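Side-chain contacts in chemotaxis protein CheX (Vibrio vulnificus, PDB 6VPW), which probably acts in bacterial chemotaxis as a phosphatase that removes the phosphoryl group from the response regulator CheY: residues Ser14-Leu19 with Leu27-Pro32; Gly101-Leu106 with Phe111-Ala116; Ile137-Ser142 with Ala148-Cys153. One frame throughout, in Å; residues are numbered along the deposited sequence. Where two conformers were deposited one is given.

Contacts 1 and 3 are buried and lie close together, their centres about 9 Å apart; contact 2 is partly buried, with its centre about 18 Å from each of theirs. All three reach the same six-stranded antiparallel sheet. Contact 1 packs helix 8-23 against the start of strand 28-34, outermost within the chain, contact 2 joins the end of helix 85-107 to the chain's other outermost strand, 114-123, and contact 3 is a hairpin of two strands inside the sheet. Their chemistry follows: contact 1 is apolar apart from one water, contact 2 adds a lysine with a carbonyl and a carboxylate, and contact 3 combines regular backbone bonds with an apolar face turned to helix 8-23.

Contact 1. Residues Ser14-Leu19 with Leu27-Pro32; sequences SLMNVL and LKPQKP
L19 and L27 both carry CG anti to their carbonyl carbon (chi1 -65° and -74°), and these torsions direct their methyls at one another where helix 8-23 turns back into the first strand of the sheet, a helix-turn-strand connection. The meeting is tight: CD1 of L19 lies 3.4 Å from CD1 of L27. That same L27 methyl also receives L15, whose CD2 comes within 3.8 Å of L27 CD1, so one branch of L27 fits against two leucines a helical turn apart. Branched, flexible leucines suit this buried place, which I71 and L67 of helix 65-76 also border: the first touches L19, the second L27.

M16 covers the neighbouring part. Its chain runs straight to SD and then bends at chi3 (59°), laying the thioether across the ring of P29 at about a right angle, with SD 3.8 Å from P29 CG. Unbranched methionine can lay its sulfur over the puckered proline ring, while its CE stands 3.8 Å from L27 O. No direct hydrogen bond joins the two segments; a water spans them instead, donating to M16 O at 2.8 Å and accepting from L27 N at 2.9 Å.

Contact 2. Residues Gly101-Leu106 with Phe111-Ala116; sequences GAKRIL and FDFDMA
K103 reaches across to the backbone of F113, its NZ giving a hydrogen bond to F113 O at 2.7 Å, the ammonium tilted 21° from the carbonyl plane. The same NZ makes a longer salt bridge to OD1 of the exposed D114, 3.6 Å away. A second bond closes the helix-turn-strand connection in which helix 85-107 gives way to strand 114-123, an edge strand of the chain's own sheet: F111 N donates to L106 O at 3.0 Å, approaching from above the carbonyl plane. Between these direct bonds a water donates to both K103 O and F111 O and takes a weak bond from F113 N, so that it ties the last part of the helix to the returning chain.

Lysine suits this position because it joins an apolar chain, which can pack on F113, to a charged end, which can reach the carbonyl and the carboxylate. With CG anti to the backbone N (chi1 172°), the chain crosses F113 at a slant: CB is 3.5 Å from F113 CZ and CG stands over one ring face, offset toward the rim. Further out, M115 CE touches K103 CD, and the final bend at chi4 brings NZ down to the carbonyl.

Deeper in, L106 serves both aromatic rings. It lies alongside F111, pointing the same way, and presents CD1 to the edge of F113. F11 of helix 8-23 packs on L106, A102 and F113, while F154 meets the F111 ring edge-to-face. The leucine's shared methyl, CD1, is 3.7 Å from F111 CD1 and 3.8 Å from F113 CE2.

Contact 3. Residues Ile137-Ser142 with Ala148-Cys153; sequences IIMPFS and AFIEIC
M139 reaches I152 on the face of the sheet that looks at helix 8-23: the methionine chain, extended beyond CG, crosses I150 at a slant and ends with CE 3.5 Å from I152 CG2. On its way SD passes the CG2 branch of I150 at 4.1 Å. The CG1 arm of I150 diverges toward F141 and sets CD1 3.9 Å from the ring atom CE1. Thus I150 fills the gap between a thioether and a phenyl ring, and beta-branched isoleucine, with two arms to spread, suits that middle place. L12, M16, L15 and F11 of helix 8-23 settle on M139, F141, I150 and I152 respectively.

The two strands form an antiparallel beta hairpin, with hydrogen-bonded pairs I137-I152, M139-I150 and F141-A148; M139 N reaches I150 O at 2.7 Å. A148, small and buried, pairs with F141, whose ring leans on to I150. P140, which has no N-H to give, sits in a non-hydrogen-bonded pair with F149, whose CB packs 4.0 Å from P140 CA.

On the face of P140 and F149, I138 carries CG1 anti to its backbone N (chi1 -178°) and lies alongside E151, with I138 CG1 3.9 Å from E151 CG. I138 CD1 also comes to F149 CD1, 4.1 Å away. E151 OE1, 3.7 Å from I138 CD1, is salt-bridged to K35, while C153, near the end of the strand, is disulfide-bonded to C132.

Contact 1. Residues Ser14-Leu19 with Leu27-Pro32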
loop_
_atom_site.group_PDB
_atom_site.type_symbol
_atom_site.label_atom_id
_atom_site.label_comp_id
_atom_site.label_asym_id
_atom_site.label_seq_id
_atom_site.Cartn_x
_atom_site.Cartn_y
_atom_site.Cartn_z
ATOM N N SER A 14 7.575 16.754 -6.881
ATOM C CA SER A 14 7.686 16.615 -5.407
ATOM C C SER A 14 8.751 15.576 -5.023
ATOM O O SER A 14 9.532 15.871 -4.093
ATOM C CB SER A 14 6.358 16.287 -4.789
ATOM O OG SER A 14 6.440 16.367 -3.382
ATOM N N LEU A 15 8.778 14.407 -5.676
ATOM C CA LEU A 15 9.819 13.395 -5.324
ATOM C C LEU A 15 11.204 13.966 -5.650
ATOM O O LEU A 15 12.115 13.804 -4.841
ATOM C CB LEU A 15 9.608 12.076 -6.073
ATOM C CG LEU A 15 10.716 11.039 -5.863
ATOM C CD1 LEU A 15 10.825 10.632 -4.402
ATOM C CD2 LEU A 15 10.496 9.811 -6.723
ATOM N N MET A 16 11.341 14.608 -6.802
ATOM C CA MET A 16 12.681 15.137 -7.175
ATOM C C MET A 16 13.099 16.226 -6.188
ATOM O O MET A 16 14.279 16.212 -5.772
ATOM C CB MET A 16 12.670 15.691 -8.598
ATOM C CG MET A 16 12.478 14.610 -9.638
ATOM S SD MET A 16 12.409 15.260 -11.302
ATOM C CE MET A 16 14.009 16.077 -11.389
ATOM N N ASN A 17 12.178 17.110 -5.810
ATOM C CA ASN A 17 12.531 18.226 -4.885
ATOM C C ASN A 17 12.811 17.707 -3.475
ATOM O O ASN A 17 13.701 18.280 -2.813
ATOM C CB ASN A 17 11.452 19.306 -4.898
ATOM C CG ASN A 17 11.389 19.980 -6.246
ATOM O OD1 ASN A 17 12.361 19.930 -6.992
ATOM N ND2 ASN A 17 10.264 20.592 -6.569
ATOM N N VAL A 18 12.096 16.669 -3.033
ATOM C CA VAL A 18 12.319 16.124 -1.666
ATOM C C VAL A 18 13.729 15.521 -1.624
ATOM O O VAL A 18 14.489 15.829 -0.665
ATOM C CB VAL A 18 11.229 15.103 -1.259
ATOM C CG1 VAL A 18 11.626 14.315 -0.029
ATOM C CG2 VAL A 18 9.879 15.766 -1.030
ATOM N N LEU A 19 14.097 14.745 -2.641
ATOM C CA LEU A 19 15.426 14.087 -2.613
ATOM C C LEU A 19 16.552 15.090 -2.866
ATOM O O LEU A 19 17.635 14.923 -2.263
ATOM C CB LEU A 19 15.434 12.951 -3.631
ATOM C CG LEU A 19 14.473 11.807 -3.305
ATOM C CD1 LEU A 19 14.604 10.703 -4.323
ATOM C CD2 LEU A 19 14.710 11.272 -1.900
ATOM N N LEU A 27 17.570 12.754 -8.895
ATOM C CA LEU A 27 17.002 11.649 -9.707
ATOM C C LEU A 27 16.856 12.119 -11.151
ATOM O O LEU A 27 16.549 13.312 -11.368
ATOM C CB LEU A 27 15.635 11.229 -9.173
ATOM C CG LEU A 27 15.635 10.432 -7.877
ATOM C CD1 LEU A 27 14.241 9.884 -7.613
ATOM C CD2 LEU A 27 16.650 9.299 -7.927
ATOM N N LYS A 28 17.081 11.194 -12.085
ATOM C CA LYS A 28 16.922 11.437 -13.532
ATOM C C LYS A 28 15.542 10.930 -13.922
ATOM O O LYS A 28 15.306 9.726 -13.957
ATOM C CB LYS A 28 18.041 10.741 -14.315
ATOM C CG LYS A 28 17.796 10.553 -15.807
ATOM C CD LYS A 28 17.639 11.836 -16.590
ATOM C CE LYS A 28 17.302 11.597 -18.049
ATOM N NZ LYS A 28 18.333 10.788 -18.747
ATOM N N PRO A 29 14.577 11.831 -14.186
ATOM C CA PRO A 29 13.242 11.405 -14.588
ATOM C C PRO A 29 13.191 10.925 -16.039
ATOM O O PRO A 29 13.795 11.553 -16.870
ATOM C CB PRO A 29 12.395 12.680 -14.449
ATOM C CG PRO A 29 13.391 13.811 -14.636
ATOM C CD PRO A 29 14.693 13.292 -14.058
ATOM N N GLN A 30 12.544 9.783 -16.266
ATOM C CA GLN A 30 12.235 9.309 -17.635
ATOM C C GLN A 30 10.829 9.841 -17.933
ATOM O O GLN A 30 10.172 10.293 -16.986
ATOM C CB GLN A 30 12.328 7.784 -17.747
ATOM C CG GLN A 30 13.756 7.254 -17.767
ATOM C CD GLN A 30 14.461 7.380 -16.436
ATOM O OE1 GLN A 30 13.899 7.081 -15.387
ATOM N NE2 GLN A 30 15.716 7.795 -16.471
ATOM N N LYS A 31 10.388 9.804 -19.186
ATOM C CA LYS A 31 9.037 10.316 -19.547
ATOM C C LYS A 31 7.958 9.455 -18.891
ATOM O O LYS A 31 7.951 8.229 -19.044
ATOM C CB LYS A 31 8.874 10.331 -21.073
ATOM C CG LYS A 31 7.495 10.747 -21.567
ATOM C CD LYS A 31 7.418 10.979 -23.067
ATOM C CE LYS A 31 8.219 12.182 -23.517
ATOM N NZ LYS A 31 8.016 12.468 -24.956
ATOM N N PRO A 32 7.026 10.049 -18.108
ATOM C CA PRO A 32 5.932 9.275 -17.525
ATOM C C PRO A 32 5.083 8.670 -18.648
ATOM O O PRO A 32 5.111 9.183 -19.743
ATOM C CB PRO A 32 5.140 10.291 -16.692
ATOM C CG PRO A 32 6.165 11.368 -16.392
ATOM C CD PRO A 32 7.009 11.450 -17.654
HETATM O O HOH W 1 16.105 14.423 -6.957
#

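Contact 2. Residues Gly101-Leu106 with Phe111-Ala116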
loop_
_atom_site.group_PDB
_atom_site.type_symbol
_atom_site.label_atom_id
_atom_site.label_comp_id
_atom_site.label_asym_id
_atom_site.label_seq_id
_atom_site.Cartn_x
_atom_site.Cartn_y
_atom_site.Cartn_z
ATOM N N GLY A 101 3.634 17.636 -0.311
ATOM C CA GLY A 101 3.990 18.661 -1.307
ATOM C C GLY A 101 3.026 18.656 -2.502
ATOM O O GLY A 101 2.617 19.745 -2.931
ATOM N N ALA A 102 2.727 17.482 -3.064
ATOM C CA ALA A 102 1.791 17.358 -4.203
ATOM C C ALA A 102 0.415 17.903 -3.795
ATOM O O ALA A 102 -0.207 18.659 -4.571
ATOM C CB ALA A 102 1.709 15.910 -4.637
ATOM N N LYS A 103 -0.030 17.541 -2.594
ATOM C CA LYS A 103 -1.339 17.985 -2.052
ATOM C C LYS A 103 -1.390 19.517 -1.988
ATOM O O LYS A 103 -2.421 20.103 -2.340
ATOM C CB LYS A 103 -1.535 17.414 -0.645
ATOM C CG LYS A 103 -2.755 17.931 0.108
ATOM C CD LYS A 103 -2.901 17.294 1.478
ATOM C CE LYS A 103 -3.653 18.172 2.461
ATOM N NZ LYS A 103 -5.053 18.388 2.067
ATOM N N ARG A 104 -0.303 20.138 -1.532
ATOM C CA ARG A 104 -0.272 21.616 -1.396
ATOM C C ARG A 104 -0.342 22.241 -2.795
ATOM O O ARG A 104 -1.124 23.198 -2.971
ATOM C CB ARG A 104 0.967 22.067 -0.614
ATOM C CG ARG A 104 0.896 23.521 -0.163
ATOM C CD ARG A 104 2.108 24.028 0.603
ATOM N NE ARG A 104 2.334 23.394 1.897
ATOM C CZ ARG A 104 1.683 23.700 3.015
ATOM N NH1 ARG A 104 0.725 24.609 3.005
ATOM N NH2 ARG A 104 1.980 23.081 4.144
ATOM N N ILE A 105 0.397 21.678 -3.760
ATOM C CA ILE A 105 0.414 22.228 -5.152
ATOM C C ILE A 105 -0.967 22.030 -5.804
ATOM O O ILE A 105 -1.520 22.998 -6.355
ATOM C CB ILE A 105 1.562 21.599 -5.971
ATOM C CG1 ILE A 105 2.917 21.983 -5.370
ATOM C CG2 ILE A 105 1.470 22.009 -7.440
ATOM C CD1 ILE A 105 4.087 21.126 -5.820
ATOM N N LEU A 106 -1.513 20.823 -5.728
ATOM C CA LEU A 106 -2.826 20.528 -6.364
ATOM C C LEU A 106 -3.947 21.349 -5.719
ATOM O O LEU A 106 -4.902 21.699 -6.446
ATOM C CB LEU A 106 -3.058 19.020 -6.274
ATOM C CG LEU A 106 -2.244 18.236 -7.299
ATOM C CD1 LEU A 106 -2.175 16.760 -6.957
ATOM C CD2 LEU A 106 -2.822 18.453 -8.697
ATOM N N PHE A 111 -7.741 20.916 -6.867
ATOM C CA PHE A 111 -7.730 19.429 -6.773
ATOM C C PHE A 111 -7.423 19.084 -5.312
ATOM O O PHE A 111 -6.241 19.074 -4.929
ATOM C CB PHE A 111 -6.724 18.896 -7.796
ATOM C CG PHE A 111 -6.601 17.398 -7.900
ATOM C CD1 PHE A 111 -5.891 16.671 -6.956
ATOM C CD2 PHE A 111 -7.148 16.720 -8.980
ATOM C CE1 PHE A 111 -5.772 15.295 -7.067
ATOM C CE2 PHE A 111 -7.010 15.347 -9.095
ATOM C CZ PHE A 111 -6.330 14.638 -8.135
ATOM N N ASP A 112 -8.465 18.855 -4.515
ATOM C CA ASP A 112 -8.298 18.699 -3.047
ATOM C C ASP A 112 -8.354 17.233 -2.616
ATOM O O ASP A 112 -9.256 16.479 -3.089
ATOM C CB ASP A 112 -9.388 19.470 -2.301
ATOM C CG ASP A 112 -9.351 20.979 -2.503
ATOM O OD1 ASP A 112 -8.316 21.591 -2.201
ATOM O OD2 ASP A 112 -10.361 21.520 -2.964
ATOM N N PHE A 113 -7.465 16.858 -1.697
ATOM C CA PHE A 113 -7.528 15.485 -1.128
ATOM C C PHE A 113 -6.839 15.470 0.230
ATOM O O PHE A 113 -6.017 16.373 0.513
ATOM C CB PHE A 113 -6.915 14.450 -2.077
ATOM C CG PHE A 113 -5.442 14.613 -2.344
ATOM C CD1 PHE A 113 -4.504 14.138 -1.443
ATOM C CD2 PHE A 113 -4.995 15.239 -3.501
ATOM C CE1 PHE A 113 -3.148 14.291 -1.682
ATOM C CE2 PHE A 113 -3.642 15.356 -3.756
ATOM C CZ PHE A 113 -2.719 14.905 -2.836
ATOM N N ASP A 114 -7.198 14.475 1.043
ATOM C CA ASP A 114 -6.563 14.229 2.363
ATOM C C ASP A 114 -5.824 12.898 2.254
ATOM O O ASP A 114 -6.292 12.041 1.465
ATOM C CB ASP A 114 -7.604 14.219 3.478
ATOM C CG ASP A 114 -8.310 15.550 3.635
ATOM O OD1 ASP A 114 -7.601 16.562 3.812
ATOM O OD2 ASP A 114 -9.553 15.561 3.524
ATOM N N MET A 115 -4.719 12.743 2.983
ATOM C CA MET A 115 -3.912 11.495 2.872
ATOM C C MET A 115 -4.230 10.559 4.032
ATOM O O MET A 115 -4.559 11.044 5.127
ATOM C CB MET A 115 -2.409 11.770 2.964
ATOM C CG MET A 115 -1.962 13.015 2.274
ATOM S SD MET A 115 -0.276 13.392 2.814
ATOM C CE MET A 115 -0.371 15.176 2.792
ATOM N N ALA A 116 -4.067 9.274 3.771
ATOM C CA ALA A 116 -4.175 8.227 4.798
ATOM C C ALA A 116 -2.780 8.106 5.433
ATOM O O ALA A 116 -2.031 9.081 5.385
ATOM C CB ALA A 116 -4.637 6.946 4.165
HETATM O O HOH W 2 -4.865 18.890 -2.449
#

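Contact 3. Residues Ile137-Ser142 with Ala148-Cys153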
loop_
_atom_site.group_PDB
_atom_site.type_symbol
_atom_site.label_atom_id
_atom_site.label_comp_id
_atom_site.label_asym_id
_atom_site.label_seq_id
_atom_site.Cartn_x
_atom_site.Cartn_y
_atom_site.Cartn_z
ATOM N N ILE A 137 -0.629 5.734 -13.957
ATOM C CA ILE A 137 0.554 6.428 -14.543
ATOM C C ILE A 137 1.805 5.950 -13.803
ATOM O O ILE A 137 1.776 5.904 -12.545
ATOM C CB ILE A 137 0.399 7.957 -14.430
ATOM C CG1 ILE A 137 -0.914 8.465 -15.041
ATOM C CG2 ILE A 137 1.611 8.657 -15.031
ATOM C CD1 ILE A 137 -1.037 8.222 -16.518
ATOM N N ILE A 138 2.833 5.545 -14.549
ATOM C CA ILE A 138 4.130 5.153 -13.933
ATOM C C ILE A 138 5.137 6.233 -14.328
ATOM O O ILE A 138 5.130 6.636 -15.495
ATOM C CB ILE A 138 4.596 3.739 -14.339
ATOM C CG1 ILE A 138 5.905 3.364 -13.635
ATOM C CG2 ILE A 138 4.720 3.608 -15.853
ATOM C CD1 ILE A 138 6.302 1.909 -13.799
ATOM N N MET A 139 5.920 6.708 -13.363
ATOM C CA MET A 139 6.943 7.751 -13.610
ATOM C C MET A 139 8.287 7.141 -13.226
ATOM O O MET A 139 8.599 7.052 -12.039
ATOM C CB MET A 139 6.653 8.997 -12.763
ATOM C CG MET A 139 5.161 9.374 -12.730
ATOM S SD MET A 139 4.781 10.758 -11.619
ATOM C CE MET A 139 3.025 10.494 -11.382
ATOM N N PRO A 140 9.063 6.588 -14.187
ATOM C CA PRO A 140 10.364 6.005 -13.871
ATOM C C PRO A 140 11.441 7.056 -13.566
ATOM O O PRO A 140 11.387 8.160 -14.105
ATOM C CB PRO A 140 10.780 5.211 -15.128
ATOM C CG PRO A 140 9.573 5.269 -16.070
ATOM C CD PRO A 140 8.719 6.437 -15.608
ATOM N N PHE A 141 12.424 6.660 -12.759
ATOM C CA PHE A 141 13.566 7.534 -12.397
ATOM C C PHE A 141 14.835 6.689 -12.356
ATOM O O PHE A 141 14.759 5.462 -12.081
ATOM C CB PHE A 141 13.373 8.199 -11.033
ATOM C CG PHE A 141 12.206 9.147 -10.923
ATOM C CD1 PHE A 141 10.955 8.687 -10.548
ATOM C CD2 PHE A 141 12.369 10.504 -11.156
ATOM C CE1 PHE A 141 9.886 9.561 -10.427
ATOM C CE2 PHE A 141 11.301 11.379 -11.024
ATOM C CZ PHE A 141 10.062 10.906 -10.660
ATOM N N SER A 142 15.970 7.337 -12.624
ATOM C CA SER A 142 17.264 6.627 -12.620
ATOM C C SER A 142 18.327 7.440 -11.870
ATOM O O SER A 142 18.162 8.674 -11.693
ATOM C CB SER A 142 17.695 6.344 -14.027
ATOM O OG SER A 142 17.954 7.554 -14.707
ATOM N N ALA A 148 14.101 4.012 -9.428
ATOM C CA ALA A 148 12.903 4.162 -8.591
ATOM C C ALA A 148 11.724 4.413 -9.519
ATOM O O ALA A 148 11.938 4.646 -10.722
ATOM C CB ALA A 148 13.081 5.307 -7.621
ATOM N N PHE A 149 10.518 4.340 -8.984
ATOM C CA PHE A 149 9.385 4.759 -9.830
ATOM C C PHE A 149 8.208 5.105 -8.932
ATOM O O PHE A 149 8.062 4.550 -7.815
ATOM C CB PHE A 149 9.054 3.733 -10.917
ATOM C CG PHE A 149 8.850 2.334 -10.422
ATOM C CD1 PHE A 149 7.610 1.926 -9.948
ATOM C CD2 PHE A 149 9.899 1.429 -10.419
ATOM C CE1 PHE A 149 7.422 0.632 -9.476
ATOM C CE2 PHE A 149 9.711 0.140 -9.941
ATOM C CZ PHE A 149 8.474 -0.258 -9.480
ATOM N N ILE A 150 7.458 6.083 -9.401
ATOM C CA ILE A 150 6.184 6.486 -8.757
ATOM C C ILE A 150 5.071 5.871 -9.593
ATOM O O ILE A 150 5.183 5.888 -10.848
ATOM C CB ILE A 150 6.004 8.010 -8.691
ATOM C CG1 ILE A 150 7.036 8.662 -7.781
ATOM C CG2 ILE A 150 4.578 8.364 -8.254
ATOM C CD1 ILE A 150 7.038 10.164 -7.872
ATOM N N GLU A 151 4.076 5.303 -8.922
ATOM C CA GLU A 151 2.870 4.863 -9.655
ATOM C C GLU A 151 1.714 5.599 -8.998
ATOM O O GLU A 151 1.701 5.741 -7.725
ATOM C CB GLU A 151 2.669 3.352 -9.672
ATOM C CG GLU A 151 3.686 2.608 -10.509
ATOM C CD GLU A 151 3.316 1.150 -10.719
ATOM O OE1 GLU A 151 4.191 0.369 -11.137
ATOM O OE2 GLU A 151 2.155 0.809 -10.479
ATOM N N ILE A 152 0.782 6.066 -9.819
ATOM C CA ILE A 152 -0.344 6.835 -9.232
ATOM C C ILE A 152 -1.611 6.490 -10.005
ATOM O O ILE A 152 -1.512 6.174 -11.209
ATOM C CB ILE A 152 0.012 8.330 -9.233
ATOM C CG1 ILE A 152 -0.843 9.127 -8.254
ATOM C CG2 ILE A 152 -0.031 8.907 -10.641
ATOM C CD1 ILE A 152 -0.197 10.435 -7.867
ATOM N N CYS A 153 -2.724 6.450 -9.285
ATOM C CA CYS A 153 -4.051 6.142 -9.874
ATOM C C CYS A 153 -5.069 6.994 -9.123
ATOM O O CYS A 153 -5.085 6.917 -7.875
ATOM C CB CYS A 153 -4.394 4.654 -9.757
ATOM S SG CYS A 153 -5.789 4.089 -10.791
#